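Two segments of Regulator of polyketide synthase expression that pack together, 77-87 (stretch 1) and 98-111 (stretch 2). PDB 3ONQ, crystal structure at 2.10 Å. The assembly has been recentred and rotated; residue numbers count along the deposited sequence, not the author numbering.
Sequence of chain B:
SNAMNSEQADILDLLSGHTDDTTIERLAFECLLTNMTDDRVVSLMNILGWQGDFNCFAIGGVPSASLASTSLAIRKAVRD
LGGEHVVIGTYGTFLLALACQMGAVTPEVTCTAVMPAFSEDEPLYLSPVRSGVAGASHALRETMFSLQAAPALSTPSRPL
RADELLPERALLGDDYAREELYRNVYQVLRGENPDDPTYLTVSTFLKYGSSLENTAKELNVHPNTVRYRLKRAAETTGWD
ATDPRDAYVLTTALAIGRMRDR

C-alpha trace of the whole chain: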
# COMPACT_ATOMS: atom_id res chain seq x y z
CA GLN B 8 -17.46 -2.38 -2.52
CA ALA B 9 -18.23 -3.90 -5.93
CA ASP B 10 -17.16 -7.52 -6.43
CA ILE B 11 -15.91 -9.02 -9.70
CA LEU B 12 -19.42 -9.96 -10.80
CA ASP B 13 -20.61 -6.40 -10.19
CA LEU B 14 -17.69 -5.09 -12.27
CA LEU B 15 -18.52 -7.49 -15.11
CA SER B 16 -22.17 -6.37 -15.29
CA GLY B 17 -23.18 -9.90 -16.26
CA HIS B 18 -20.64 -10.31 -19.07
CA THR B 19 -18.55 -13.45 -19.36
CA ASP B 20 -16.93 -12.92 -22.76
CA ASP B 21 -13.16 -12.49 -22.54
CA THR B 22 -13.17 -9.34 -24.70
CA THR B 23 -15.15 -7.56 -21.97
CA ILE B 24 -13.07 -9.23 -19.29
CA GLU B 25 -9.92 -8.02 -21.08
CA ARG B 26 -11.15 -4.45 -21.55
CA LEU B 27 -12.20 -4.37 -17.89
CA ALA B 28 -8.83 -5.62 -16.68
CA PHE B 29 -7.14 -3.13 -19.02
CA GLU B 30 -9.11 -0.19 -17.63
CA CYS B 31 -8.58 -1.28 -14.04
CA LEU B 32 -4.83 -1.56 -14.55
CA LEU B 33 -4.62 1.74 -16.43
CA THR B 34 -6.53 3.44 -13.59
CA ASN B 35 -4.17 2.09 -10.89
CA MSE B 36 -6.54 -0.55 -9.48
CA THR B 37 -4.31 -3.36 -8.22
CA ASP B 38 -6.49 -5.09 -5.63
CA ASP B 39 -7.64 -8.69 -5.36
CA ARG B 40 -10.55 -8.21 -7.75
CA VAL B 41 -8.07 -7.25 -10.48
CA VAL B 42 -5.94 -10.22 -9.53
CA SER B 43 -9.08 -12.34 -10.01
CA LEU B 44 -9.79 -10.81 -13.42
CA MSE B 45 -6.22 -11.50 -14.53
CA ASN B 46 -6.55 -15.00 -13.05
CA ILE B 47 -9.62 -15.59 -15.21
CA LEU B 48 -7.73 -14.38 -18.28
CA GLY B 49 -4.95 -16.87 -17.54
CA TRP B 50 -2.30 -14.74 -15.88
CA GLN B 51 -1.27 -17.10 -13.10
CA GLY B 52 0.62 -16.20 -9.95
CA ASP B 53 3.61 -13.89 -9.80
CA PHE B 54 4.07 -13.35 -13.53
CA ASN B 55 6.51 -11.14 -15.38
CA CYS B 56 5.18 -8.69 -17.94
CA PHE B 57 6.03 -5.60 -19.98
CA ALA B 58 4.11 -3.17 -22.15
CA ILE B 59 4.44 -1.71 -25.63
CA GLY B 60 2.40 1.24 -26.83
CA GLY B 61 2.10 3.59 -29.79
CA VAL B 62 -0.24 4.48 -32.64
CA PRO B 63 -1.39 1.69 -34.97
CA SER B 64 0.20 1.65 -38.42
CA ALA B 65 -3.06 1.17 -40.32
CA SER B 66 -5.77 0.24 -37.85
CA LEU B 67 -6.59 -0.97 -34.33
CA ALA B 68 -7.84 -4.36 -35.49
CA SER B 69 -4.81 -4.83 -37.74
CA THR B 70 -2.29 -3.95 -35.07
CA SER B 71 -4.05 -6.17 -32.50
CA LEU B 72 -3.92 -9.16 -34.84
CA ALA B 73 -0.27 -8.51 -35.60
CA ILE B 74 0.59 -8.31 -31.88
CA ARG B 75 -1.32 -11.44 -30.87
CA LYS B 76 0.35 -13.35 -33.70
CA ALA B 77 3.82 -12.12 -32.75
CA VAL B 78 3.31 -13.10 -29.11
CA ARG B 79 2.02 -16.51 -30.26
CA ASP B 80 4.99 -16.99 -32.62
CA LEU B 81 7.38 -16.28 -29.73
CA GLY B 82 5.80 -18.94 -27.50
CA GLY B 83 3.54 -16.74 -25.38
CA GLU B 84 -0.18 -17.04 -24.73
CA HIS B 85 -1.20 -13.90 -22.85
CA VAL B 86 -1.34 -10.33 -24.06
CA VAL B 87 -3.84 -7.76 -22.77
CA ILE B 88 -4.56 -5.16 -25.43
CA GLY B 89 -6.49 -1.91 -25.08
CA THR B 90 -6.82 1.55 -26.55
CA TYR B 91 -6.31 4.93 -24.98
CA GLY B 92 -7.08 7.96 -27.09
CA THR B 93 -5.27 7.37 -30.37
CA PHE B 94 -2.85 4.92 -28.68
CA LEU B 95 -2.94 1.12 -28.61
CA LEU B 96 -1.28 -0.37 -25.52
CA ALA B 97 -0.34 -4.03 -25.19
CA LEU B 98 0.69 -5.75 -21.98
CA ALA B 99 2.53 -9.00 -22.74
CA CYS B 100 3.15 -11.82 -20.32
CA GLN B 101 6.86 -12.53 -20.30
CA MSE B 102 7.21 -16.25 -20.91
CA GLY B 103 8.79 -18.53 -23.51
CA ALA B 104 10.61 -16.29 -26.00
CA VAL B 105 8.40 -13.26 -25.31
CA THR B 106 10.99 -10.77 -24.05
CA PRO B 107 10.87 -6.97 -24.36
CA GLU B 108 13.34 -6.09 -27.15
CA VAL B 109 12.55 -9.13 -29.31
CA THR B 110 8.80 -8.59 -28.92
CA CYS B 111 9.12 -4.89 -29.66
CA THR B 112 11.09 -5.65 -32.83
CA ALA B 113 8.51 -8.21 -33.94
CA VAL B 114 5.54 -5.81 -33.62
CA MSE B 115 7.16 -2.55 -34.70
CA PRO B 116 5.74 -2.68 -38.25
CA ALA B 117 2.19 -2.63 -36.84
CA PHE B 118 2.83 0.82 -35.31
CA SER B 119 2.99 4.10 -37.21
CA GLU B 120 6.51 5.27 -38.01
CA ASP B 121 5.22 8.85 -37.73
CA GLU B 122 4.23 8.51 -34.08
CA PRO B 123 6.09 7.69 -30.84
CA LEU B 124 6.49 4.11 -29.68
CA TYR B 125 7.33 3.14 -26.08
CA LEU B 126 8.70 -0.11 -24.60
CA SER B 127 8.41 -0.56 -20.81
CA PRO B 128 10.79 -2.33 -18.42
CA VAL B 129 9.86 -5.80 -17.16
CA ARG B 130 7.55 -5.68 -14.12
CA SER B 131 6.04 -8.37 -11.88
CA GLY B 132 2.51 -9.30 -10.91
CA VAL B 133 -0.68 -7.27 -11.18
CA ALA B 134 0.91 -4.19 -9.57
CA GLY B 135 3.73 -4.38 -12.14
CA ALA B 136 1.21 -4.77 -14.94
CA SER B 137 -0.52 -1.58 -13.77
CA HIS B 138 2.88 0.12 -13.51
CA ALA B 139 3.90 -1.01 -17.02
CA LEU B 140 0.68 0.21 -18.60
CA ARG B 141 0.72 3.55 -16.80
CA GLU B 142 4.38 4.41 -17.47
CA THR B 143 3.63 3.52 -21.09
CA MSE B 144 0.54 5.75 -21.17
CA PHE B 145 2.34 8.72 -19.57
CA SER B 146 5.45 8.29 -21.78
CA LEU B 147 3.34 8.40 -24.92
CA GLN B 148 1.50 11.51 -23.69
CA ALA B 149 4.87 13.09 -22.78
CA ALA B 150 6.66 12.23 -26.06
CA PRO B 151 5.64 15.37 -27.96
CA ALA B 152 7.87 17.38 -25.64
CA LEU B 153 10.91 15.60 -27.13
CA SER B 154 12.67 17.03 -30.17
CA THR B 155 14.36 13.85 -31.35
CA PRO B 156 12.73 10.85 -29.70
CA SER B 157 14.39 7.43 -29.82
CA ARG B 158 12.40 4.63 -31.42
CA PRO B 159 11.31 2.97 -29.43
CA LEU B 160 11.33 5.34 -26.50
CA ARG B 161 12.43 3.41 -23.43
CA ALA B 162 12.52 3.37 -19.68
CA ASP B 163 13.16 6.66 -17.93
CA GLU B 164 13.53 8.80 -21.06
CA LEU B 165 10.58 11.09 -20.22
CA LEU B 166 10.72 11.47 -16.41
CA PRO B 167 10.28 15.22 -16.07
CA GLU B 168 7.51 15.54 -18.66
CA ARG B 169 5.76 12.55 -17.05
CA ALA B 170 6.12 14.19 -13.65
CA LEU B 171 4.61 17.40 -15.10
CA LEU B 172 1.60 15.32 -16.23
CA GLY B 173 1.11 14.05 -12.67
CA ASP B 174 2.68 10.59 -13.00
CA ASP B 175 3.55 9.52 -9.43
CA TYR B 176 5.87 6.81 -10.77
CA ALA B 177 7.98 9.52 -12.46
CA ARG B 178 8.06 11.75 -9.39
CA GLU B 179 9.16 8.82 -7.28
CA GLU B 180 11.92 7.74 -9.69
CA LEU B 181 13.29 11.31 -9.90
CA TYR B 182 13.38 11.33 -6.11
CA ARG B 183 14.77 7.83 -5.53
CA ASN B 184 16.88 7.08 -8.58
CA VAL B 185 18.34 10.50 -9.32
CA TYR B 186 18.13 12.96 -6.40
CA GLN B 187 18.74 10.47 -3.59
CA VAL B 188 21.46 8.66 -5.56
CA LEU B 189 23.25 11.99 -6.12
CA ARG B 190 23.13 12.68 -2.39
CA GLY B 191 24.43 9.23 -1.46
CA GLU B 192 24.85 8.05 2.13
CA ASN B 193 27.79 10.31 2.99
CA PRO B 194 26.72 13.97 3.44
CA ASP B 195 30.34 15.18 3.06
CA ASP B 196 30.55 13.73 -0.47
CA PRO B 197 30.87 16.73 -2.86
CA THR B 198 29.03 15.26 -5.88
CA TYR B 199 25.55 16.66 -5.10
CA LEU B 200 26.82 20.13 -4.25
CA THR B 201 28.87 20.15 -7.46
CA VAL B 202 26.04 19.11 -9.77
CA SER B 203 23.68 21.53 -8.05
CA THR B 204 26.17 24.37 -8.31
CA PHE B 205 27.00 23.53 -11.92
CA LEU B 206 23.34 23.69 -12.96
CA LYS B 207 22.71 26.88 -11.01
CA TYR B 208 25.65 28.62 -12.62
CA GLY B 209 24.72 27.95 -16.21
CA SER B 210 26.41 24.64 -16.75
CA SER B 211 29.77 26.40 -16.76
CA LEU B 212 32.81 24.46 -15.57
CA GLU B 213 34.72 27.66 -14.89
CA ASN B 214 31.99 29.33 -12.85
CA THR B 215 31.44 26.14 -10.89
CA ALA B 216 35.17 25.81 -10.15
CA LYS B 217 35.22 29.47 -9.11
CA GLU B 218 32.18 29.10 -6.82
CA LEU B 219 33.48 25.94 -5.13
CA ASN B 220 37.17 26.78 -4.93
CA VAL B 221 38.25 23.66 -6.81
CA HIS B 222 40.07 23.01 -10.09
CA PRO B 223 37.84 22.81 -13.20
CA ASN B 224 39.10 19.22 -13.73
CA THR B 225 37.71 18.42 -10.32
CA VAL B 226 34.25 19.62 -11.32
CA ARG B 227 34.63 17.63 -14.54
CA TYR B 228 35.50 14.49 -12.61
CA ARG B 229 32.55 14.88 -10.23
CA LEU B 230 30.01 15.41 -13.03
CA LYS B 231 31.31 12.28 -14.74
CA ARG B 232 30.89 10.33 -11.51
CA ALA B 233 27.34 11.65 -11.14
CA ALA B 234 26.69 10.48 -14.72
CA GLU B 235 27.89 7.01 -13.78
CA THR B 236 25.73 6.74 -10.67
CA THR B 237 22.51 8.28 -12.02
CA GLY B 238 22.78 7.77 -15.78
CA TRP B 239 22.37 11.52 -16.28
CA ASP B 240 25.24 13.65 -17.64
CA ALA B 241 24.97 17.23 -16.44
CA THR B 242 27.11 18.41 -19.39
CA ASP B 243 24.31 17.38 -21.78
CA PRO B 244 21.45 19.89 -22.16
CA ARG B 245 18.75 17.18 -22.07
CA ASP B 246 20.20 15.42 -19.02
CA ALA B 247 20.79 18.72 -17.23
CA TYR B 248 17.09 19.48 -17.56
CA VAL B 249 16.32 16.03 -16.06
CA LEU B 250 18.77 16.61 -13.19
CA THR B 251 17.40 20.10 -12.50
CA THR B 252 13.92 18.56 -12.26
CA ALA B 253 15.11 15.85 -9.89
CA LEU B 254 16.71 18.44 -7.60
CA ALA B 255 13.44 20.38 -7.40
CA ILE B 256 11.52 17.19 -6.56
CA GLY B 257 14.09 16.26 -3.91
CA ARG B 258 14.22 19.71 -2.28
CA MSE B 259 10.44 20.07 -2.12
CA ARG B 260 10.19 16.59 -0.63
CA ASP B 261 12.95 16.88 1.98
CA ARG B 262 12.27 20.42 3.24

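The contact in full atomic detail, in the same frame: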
# COMPACT_ATOMS: atom_id res chain seq x y z
N ALA B 77 2.41 -12.20 -33.09
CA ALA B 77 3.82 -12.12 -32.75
C ALA B 77 4.07 -12.78 -31.40
O ALA B 77 5.03 -13.52 -31.23
CB ALA B 77 4.30 -10.67 -32.75
N VAL B 78 3.20 -12.50 -30.43
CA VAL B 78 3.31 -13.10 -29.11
C VAL B 78 3.19 -14.63 -29.22
O VAL B 78 3.97 -15.36 -28.63
CB VAL B 78 2.24 -12.52 -28.14
CG1 VAL B 78 2.06 -13.41 -26.91
CG2 VAL B 78 2.61 -11.10 -27.74
N ARG B 79 2.21 -15.08 -30.00
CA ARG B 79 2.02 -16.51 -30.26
C ARG B 79 3.29 -17.12 -30.87
O ARG B 79 3.79 -18.14 -30.39
CB ARG B 79 0.82 -16.70 -31.19
CG ARG B 79 0.32 -18.13 -31.31
CD ARG B 79 -1.21 -18.18 -31.27
NE ARG B 79 -1.83 -17.21 -32.18
CZ ARG B 79 -2.77 -16.33 -31.81
NH1 ARG B 79 -3.28 -15.48 -32.71
NH2 ARG B 79 -3.21 -16.29 -30.56
N ASP B 80 3.80 -16.49 -31.93
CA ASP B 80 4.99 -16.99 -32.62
C ASP B 80 6.22 -17.08 -31.71
O ASP B 80 7.15 -17.83 -32.00
CB ASP B 80 5.33 -16.13 -33.85
CG ASP B 80 4.33 -16.28 -34.98
OD1 ASP B 80 3.45 -17.15 -34.89
OD2 ASP B 80 4.45 -15.52 -35.97
N LEU B 81 6.23 -16.30 -30.63
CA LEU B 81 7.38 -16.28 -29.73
C LEU B 81 7.14 -17.18 -28.51
O LEU B 81 7.91 -17.14 -27.55
CB LEU B 81 7.69 -14.85 -29.28
CG LEU B 81 8.35 -13.96 -30.32
CD1 LEU B 81 8.07 -12.49 -30.03
CD2 LEU B 81 9.87 -14.24 -30.41
N GLY B 82 6.08 -17.97 -28.55
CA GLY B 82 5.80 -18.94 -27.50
C GLY B 82 4.98 -18.43 -26.32
O GLY B 82 4.94 -19.09 -25.28
N GLY B 83 4.34 -17.28 -26.46
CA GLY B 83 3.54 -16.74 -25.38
C GLY B 83 2.07 -17.00 -25.60
O GLY B 83 1.66 -17.37 -26.70
N GLU B 84 1.25 -16.82 -24.57
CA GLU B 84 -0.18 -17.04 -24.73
C GLU B 84 -1.06 -15.99 -24.05
O GLU B 84 -2.28 -16.11 -24.05
CB GLU B 84 -0.56 -18.43 -24.24
CG GLU B 84 0.23 -18.92 -23.05
CD GLU B 84 -0.00 -20.40 -22.82
OE1 GLU B 84 -0.99 -20.93 -23.37
OE2 GLU B 84 0.80 -21.03 -22.10
N HIS B 85 -0.43 -14.97 -23.48
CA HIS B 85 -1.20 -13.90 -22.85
C HIS B 85 -0.69 -12.54 -23.30
O HIS B 85 0.50 -12.25 -23.18
CB HIS B 85 -1.10 -14.00 -21.33
CG HIS B 85 -1.43 -15.36 -20.81
ND1 HIS B 85 -2.65 -15.96 -21.02
CD2 HIS B 85 -0.69 -16.24 -20.09
CE1 HIS B 85 -2.66 -17.15 -20.45
NE2 HIS B 85 -1.48 -17.35 -19.88
N VAL B 86 -1.60 -11.74 -23.85
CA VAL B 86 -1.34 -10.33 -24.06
C VAL B 86 -2.66 -9.55 -23.93
O VAL B 86 -3.63 -9.82 -24.64
CB VAL B 86 -0.61 -10.08 -25.41
CG1 VAL B 86 -1.42 -10.59 -26.56
CG2 VAL B 86 -0.29 -8.59 -25.58
N VAL B 87 -2.69 -8.63 -22.97
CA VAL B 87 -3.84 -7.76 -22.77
C VAL B 87 -3.67 -6.51 -23.61
O VAL B 87 -2.68 -5.78 -23.47
CB VAL B 87 -3.99 -7.36 -21.30
CG1 VAL B 87 -5.04 -6.25 -21.14
CG2 VAL B 87 -4.35 -8.59 -20.46
N LEU B 98 -0.03 -5.21 -23.12
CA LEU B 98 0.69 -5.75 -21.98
C LEU B 98 0.94 -7.23 -22.25
O LEU B 98 -0.00 -8.03 -22.29
CB LEU B 98 -0.17 -5.61 -20.73
CG LEU B 98 0.43 -6.22 -19.46
CD1 LEU B 98 1.51 -5.31 -18.90
CD2 LEU B 98 -0.67 -6.45 -18.44
N ALA B 99 2.20 -7.60 -22.44
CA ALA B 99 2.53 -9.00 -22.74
C ALA B 99 3.03 -9.74 -21.51
O ALA B 99 3.77 -9.19 -20.68
CB ALA B 99 3.58 -9.07 -23.85
N CYS B 100 2.62 -10.99 -21.38
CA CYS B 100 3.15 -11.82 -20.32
C CYS B 100 4.53 -12.30 -20.76
O CYS B 100 4.70 -12.82 -21.87
CB CYS B 100 2.23 -13.01 -20.03
SG CYS B 100 2.91 -14.09 -18.75
N GLN B 101 5.53 -12.12 -19.91
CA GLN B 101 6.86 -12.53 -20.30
C GLN B 101 7.07 -14.00 -19.98
O GLN B 101 7.22 -14.38 -18.82
CB GLN B 101 7.94 -11.68 -19.64
CG GLN B 101 9.34 -12.22 -19.92
CD GLN B 101 10.43 -11.38 -19.31
OE1 GLN B 101 10.82 -10.35 -19.86
NE2 GLN B 101 10.95 -11.82 -18.17
N MSE B 102 7.05 -14.81 -21.02
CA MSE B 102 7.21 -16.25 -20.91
C MSE B 102 7.69 -16.76 -22.27
O MSE B 102 7.52 -16.07 -23.28
CB MSE B 102 5.86 -16.89 -20.58
CG MSE B 102 4.79 -16.56 -21.59
SE MSE B 102 3.03 -17.34 -21.24
CE MSE B 102 3.43 -19.21 -21.65
N GLY B 103 8.26 -17.96 -22.28
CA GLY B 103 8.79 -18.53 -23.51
C GLY B 103 9.81 -17.57 -24.09
O GLY B 103 10.70 -17.11 -23.37
N ALA B 104 9.68 -17.24 -25.37
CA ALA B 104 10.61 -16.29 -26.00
C ALA B 104 10.08 -14.87 -26.03
O ALA B 104 10.67 -14.00 -26.68
CB ALA B 104 10.98 -16.75 -27.40
N VAL B 105 8.96 -14.61 -25.36
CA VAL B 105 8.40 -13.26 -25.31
C VAL B 105 9.20 -12.41 -24.34
O VAL B 105 8.93 -12.41 -23.14
CB VAL B 105 6.93 -13.25 -24.89
CG1 VAL B 105 6.39 -11.81 -24.95
CG2 VAL B 105 6.11 -14.18 -25.77
N THR B 106 10.21 -11.71 -24.85
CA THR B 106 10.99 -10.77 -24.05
C THR B 106 10.88 -9.38 -24.69
O THR B 106 10.47 -9.27 -25.84
CB THR B 106 12.45 -11.23 -23.95
OG1 THR B 106 13.02 -11.32 -25.26
CG2 THR B 106 12.51 -12.60 -23.27
N PRO B 107 11.21 -8.33 -23.93
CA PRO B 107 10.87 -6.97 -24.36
C PRO B 107 11.44 -6.55 -25.72
O PRO B 107 10.66 -6.17 -26.59
CB PRO B 107 11.42 -6.09 -23.24
CG PRO B 107 11.41 -7.00 -22.04
CD PRO B 107 11.82 -8.33 -22.59
N GLU B 108 12.76 -6.59 -25.90
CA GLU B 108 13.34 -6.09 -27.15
C GLU B 108 12.91 -6.93 -28.36
O GLU B 108 12.53 -6.38 -29.39
CB GLU B 108 14.87 -5.99 -27.06
CG GLU B 108 15.36 -5.00 -26.01
CD GLU B 108 15.08 -3.53 -26.37
OE1 GLU B 108 14.84 -3.23 -27.56
OE2 GLU B 108 15.10 -2.67 -25.45
N VAL B 109 12.98 -8.25 -28.23
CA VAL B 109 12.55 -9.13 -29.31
C VAL B 109 11.06 -8.94 -29.65
O VAL B 109 10.68 -8.91 -30.82
CB VAL B 109 12.84 -10.61 -28.96
CG1 VAL B 109 12.11 -11.55 -29.93
CG2 VAL B 109 14.33 -10.86 -28.97
N THR B 110 10.22 -8.78 -28.64
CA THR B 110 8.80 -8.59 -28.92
C THR B 110 8.58 -7.24 -29.58
O THR B 110 7.81 -7.12 -30.53
CB THR B 110 7.95 -8.68 -27.65
OG1 THR B 110 8.13 -9.97 -27.06
CG2 THR B 110 6.48 -8.50 -27.99
N CYS B 111 9.26 -6.22 -29.09
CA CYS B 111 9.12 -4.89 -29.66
C CYS B 111 9.54 -4.89 -31.13
O CYS B 111 8.86 -4.30 -31.97
CB CYS B 111 9.92 -3.87 -28.84
SG CYS B 111 9.80 -2.18 -29.44
O HOH W 1 2.73 -13.92 -23.60

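Stretch 2 enters the contact as a strand and runs antiparallel to stretch 1. Leu-98 pairs with Val-87 through two backbone hydrogen bonds. Leu-98 N donates to Val-87 O at 2.7 Å and is almost linear; Val-87 N donates to Leu-98 O at 2.8 Å and is more bent. The same carbonyl also receives a CA-H...O contact, with Val-86 CA 3.2 Å from Leu-98 O. The side chains of Leu-98 and Val-87 lie on one face of the sheet, their CB atoms 4.2 Å apart.

Ala-99 faces Val-86 in a non-hydrogen-bonded pair, CA to CA 4.3 Å. Their side chains share the other face, where Ala-99 CB is 4.3 Å from Val-86 CG2. Val-78, from the helix of stretch 1, reaches the same methyl: Val-78 CG2 lies 4.5 Å from Ala-99 CB.

Cys-100 N donates to His-85 O at 3.1 Å, nearly straight. Cys-100 CB lies at the edge of the His-85 ring, and is 3.7 Å from His-85 CB. Beyond this point the backbones are linked by water 1, which donates to both His-85 O and Cys-100 O, each at 2.8 Å.

Gln-101 points away and makes no contact. Met-102 is selenomethionine. Its CB points sideways, but the end of the side chain comes nearer to stretch 1. Met-102 SE sits 4.0 Å from His-85 CD2, in an oblique position relative to the ring. Met-102 CE is 3.2 Å from Glu-84 OE2, though the Glu-84 side chain is poorly ordered.

A type II' turn runs from Met-102 to Val-105, closed by Val-105 N donating to Met-102 O at 2.9 Å. Gly-103 has positive phi, which favours glycine. An ideal CB on Gly-103 would also clash with Gly-82 O, at 2.9 Å. Ala-104 N donates to Leu-81 O at 2.8 Å, tying the turn to the residue that follows the stretch 1 helix.

Val-105 packs its CG2 against that helix end. Val-105 CG2 is 3.9 Å from Leu-81 CB, 4.3 Å from Val-78 CG1 and 3.6 Å from Gly-83 N. An ideal CB on Gly-83 would fall 2.6 Å from Val-105 CG2, a clash, so the close fit depends on the bare backbone.

Thr-106 points away, at the N-cap position of the next helix. From that helix, Val-109 CG1 meets Leu-81 CD2 at 3.5 Å. Thr-110 OG1 donates to Thr-106 O at 2.7 Å and lies 3.9 Å from Leu-81 CD1. Leu-81 thus packs against both the turn and the helix.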